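Local coordinates for sugar ABC transporter substrate-binding protein, BlMnBP1 (Bifidobacterium animalis subsp. lactis ATCC 27673, PDB 6I5R), which binds beta-manno-oligosaccharides such as mannobiose, probably delivering them to the membrane components of an ABC transporter for uptake, at residues 206-212 against 238-244. Numbering follows the deposited sequence.
With ZN (zinc ion), chain D.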
loop_
_atom_site.group_PDB
_atom_site.type_symbol
_atom_site.label_atom_id
_atom_site.label_comp_id
_atom_site.label_asym_id
_atom_site.label_seq_id
_atom_site.Cartn_x
_atom_site.Cartn_y
_atom_site.Cartn_z
ATOM N N TYR A 206 -4.279 5.836 5.576
ATOM C CA TYR A 206 -4.155 6.284 6.958
ATOM C C TYR A 206 -5.481 6.481 7.662
ATOM O O TYR A 206 -5.493 6.716 8.882
ATOM C CB TYR A 206 -3.381 7.609 7.011
ATOM C CG TYR A 206 -2.029 7.461 6.393
ATOM C CD1 TYR A 206 -1.877 7.497 5.021
ATOM C CD2 TYR A 206 -0.923 7.238 7.158
ATOM C CE1 TYR A 206 -0.662 7.311 4.433
ATOM C CE2 TYR A 206 0.306 7.063 6.577
ATOM C CZ TYR A 206 0.440 7.114 5.210
ATOM O OH TYR A 206 1.679 6.912 4.630
ATOM N N ILE A 207 -6.593 6.421 6.941
ATOM C CA ILE A 207 -7.814 6.995 7.477
ATOM C C ILE A 207 -8.619 6.042 8.345
ATOM O O ILE A 207 -9.599 6.479 8.958
ATOM C CB ILE A 207 -8.742 7.487 6.356
ATOM C CG1 ILE A 207 -9.164 6.326 5.453
ATOM C CG2 ILE A 207 -8.044 8.549 5.525
ATOM C CD1 ILE A 207 -10.485 6.553 4.724
ATOM N N ALA A 208 -8.252 4.758 8.408
ATOM C CA ALA A 208 -9.023 3.769 9.147
ATOM C C ALA A 208 -8.276 3.425 10.403
ATOM O O ALA A 208 -8.359 4.175 11.410
ATOM C CB ALA A 208 -9.317 2.572 8.220
ATOM N N GLY A 209 -7.555 2.313 10.473
ATOM C CA GLY A 209 -6.904 1.940 11.711
ATOM C C GLY A 209 -5.992 3.020 12.266
ATOM O O GLY A 209 -5.948 3.232 13.477
ATOM N N ASN A 210 -5.224 3.688 11.391
ATOM C CA ASN A 210 -4.277 4.677 11.876
ATOM C C ASN A 210 -4.984 5.849 12.512
ATOM O O ASN A 210 -4.491 6.421 13.492
ATOM C CB ASN A 210 -3.405 5.217 10.760
ATOM C CG ASN A 210 -2.362 4.259 10.356
ATOM O OD1 ASN A 210 -2.653 3.101 10.083
ATOM N ND2 ASN A 210 -1.106 4.723 10.370
ATOM N N ALA A 211 -6.091 6.280 11.913
ATOM C CA ALA A 211 -6.760 7.484 12.381
ATOM C C ALA A 211 -7.811 7.194 13.445
ATOM O O ALA A 211 -8.274 8.134 14.098
ATOM C CB ALA A 211 -7.399 8.232 11.209
ATOM N N THR A 212 -8.173 5.925 13.663
ATOM C CA THR A 212 -9.258 5.607 14.583
ATOM C C THR A 212 -8.890 4.639 15.688
ATOM O O THR A 212 -9.628 4.567 16.667
ATOM C CB THR A 212 -10.477 4.998 13.859
ATOM O OG1 THR A 212 -10.159 3.696 13.350
ATOM C CG2 THR A 212 -10.965 5.913 12.744
ATOM N N THR A 238 -8.682 13.319 15.066
ATOM C CA THR A 238 -8.663 11.910 14.692
ATOM C C THR A 238 -9.636 11.681 13.535
ATOM O O THR A 238 -10.284 12.602 13.034
ATOM C CB THR A 238 -9.059 10.984 15.856
ATOM O OG1 THR A 238 -10.451 11.180 16.167
ATOM C CG2 THR A 238 -8.181 11.306 17.048
ATOM N N HIS A 239 -9.745 10.403 13.149
ATOM C CA HIS A 239 -10.654 9.929 12.114
ATOM C C HIS A 239 -10.216 10.438 10.728
ATOM O O HIS A 239 -9.263 11.207 10.619
ATOM C CB HIS A 239 -12.064 10.375 12.443
ATOM C CG HIS A 239 -12.731 9.487 13.434
ATOM N ND1 HIS A 239 -12.340 9.430 14.754
ATOM C CD2 HIS A 239 -13.701 8.555 13.287
ATOM C CE1 HIS A 239 -13.061 8.517 15.385
ATOM N NE2 HIS A 239 -13.909 7.991 14.522
ATOM N N PRO A 240 -10.895 9.971 9.654
ATOM C CA PRO A 240 -10.397 10.329 8.315
ATOM C C PRO A 240 -10.256 11.830 8.073
ATOM O O PRO A 240 -9.308 12.247 7.410
ATOM C CB PRO A 240 -11.422 9.673 7.382
ATOM C CG PRO A 240 -11.841 8.445 8.158
ATOM C CD PRO A 240 -11.894 8.893 9.610
ATOM N N TYR A 241 -11.188 12.644 8.573
ATOM C CA TYR A 241 -11.092 14.094 8.397
ATOM C C TYR A 241 -9.709 14.615 8.770
ATOM O O TYR A 241 -9.145 15.471 8.075
ATOM C CB TYR A 241 -12.192 14.772 9.235
ATOM C CG TYR A 241 -12.183 16.281 9.232
ATOM C CD1 TYR A 241 -11.365 16.978 10.115
ATOM C CD2 TYR A 241 -12.994 17.018 8.366
ATOM C CE1 TYR A 241 -11.342 18.358 10.120
ATOM C CE2 TYR A 241 -12.963 18.407 8.360
ATOM C CZ TYR A 241 -12.143 19.067 9.261
ATOM O OH TYR A 241 -12.089 20.442 9.319
ATOM N N ALA A 242 -9.154 14.134 9.879
ATOM C CA ALA A 242 -7.889 14.694 10.322
ATOM C C ALA A 242 -6.769 14.351 9.361
ATOM O O ALA A 242 -5.761 15.065 9.306
ATOM C CB ALA A 242 -7.545 14.200 11.724
ATOM N N VAL A 243 -6.894 13.234 8.643
ATOM C CA VAL A 243 -5.858 12.837 7.702
ATOM C C VAL A 243 -5.869 13.754 6.497
ATOM O O VAL A 243 -4.845 14.320 6.110
ATOM C CB VAL A 243 -6.063 11.374 7.281
ATOM C CG1 VAL A 243 -5.084 10.969 6.179
ATOM C CG2 VAL A 243 -5.942 10.463 8.475
ATOM N N TYR A 244 -7.033 13.899 5.877
ATOM C CA TYR A 244 -7.127 14.720 4.680
ATOM C C TYR A 244 -6.870 16.179 4.981
ATOM O O TYR A 244 -6.317 16.878 4.135
ATOM C CB TYR A 244 -8.499 14.556 4.036
ATOM C CG TYR A 244 -8.773 13.124 3.592
ATOM C CD1 TYR A 244 -7.953 12.504 2.662
ATOM C CD2 TYR A 244 -9.815 12.404 4.123
ATOM C CE1 TYR A 244 -8.191 11.202 2.270
ATOM C CE2 TYR A 244 -10.048 11.104 3.748
ATOM C CZ TYR A 244 -9.247 10.519 2.806
ATOM O OH TYR A 244 -9.521 9.213 2.423
HETATM ZN ZN ZN D . -15.239 6.992 15.605
HETATM O O HOH W 1 -13.629 6.636 16.778
HETATM O O HOH W 2 -15.424 6.938 17.337
HETATM O O HOH W 3 -15.866 6.037 14.270
HETATM O O HOH W 4 -16.703 5.867 16.912
HETATM O O HOH W 5 -16.491 8.818 15.916
#
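The backbone N of His239 donates to Ala211 O at 2.9 Å, nearly straight at 164° but reaching the oxygen from above the carbonyl plane. This single hydrogen bond between 206-212 and 238-244 joins the two segments. Beside it, the methyl CG2 of Thr212 sits over the centre of the His239 ring, 3.9 Å from the centroid and 12° off the normal, a CH-pi contact. Thr212 OG1 lies between the backbone N and the carbonyl carbon (chi1 68°), which turns it to the carbonyl O of Ala208, the N-cap residue of helix 209-212, at 2.7 Å. Thr238 OG1, in the imidazole plane at its edge and also hydrogen-bonded to Ala235 O, accepts from His239 ND1, which helps fix the ring's rotation; NE2 binds a zinc ion at 2.0 Å whose other modelled ligands are waters. A serine in place of Thr212 would probably lose the CH-pi contact, the ring then relying on Thr238 and the zinc ion.

Apolar contacts make up the rest. Ile207 CB meets Pro240 CB at 3.6 Å, the side chains crossing at about a right angle, and Ile207 CG2 touches Tyr244 CZ at 3.6 Å. Val243 spreads its methyls, CG1 against Tyr206 CB and CG2 against Ala211 CB. Ile207 O, buried against Pro240 CG, has no polar partner.

This is packing within one lobe of a PBP-clan solute-binding protein, the Tyr206 side chain about 10 Å from a bound mannose. Tyr244 OH bonds to Asp204, Phe217 of helix 217-224 touches Thr212 and Pro240, helices 409-420 and 425-443 pack on Tyr244, and Tyr206 OH reaches Gly151 O in strand 139-155.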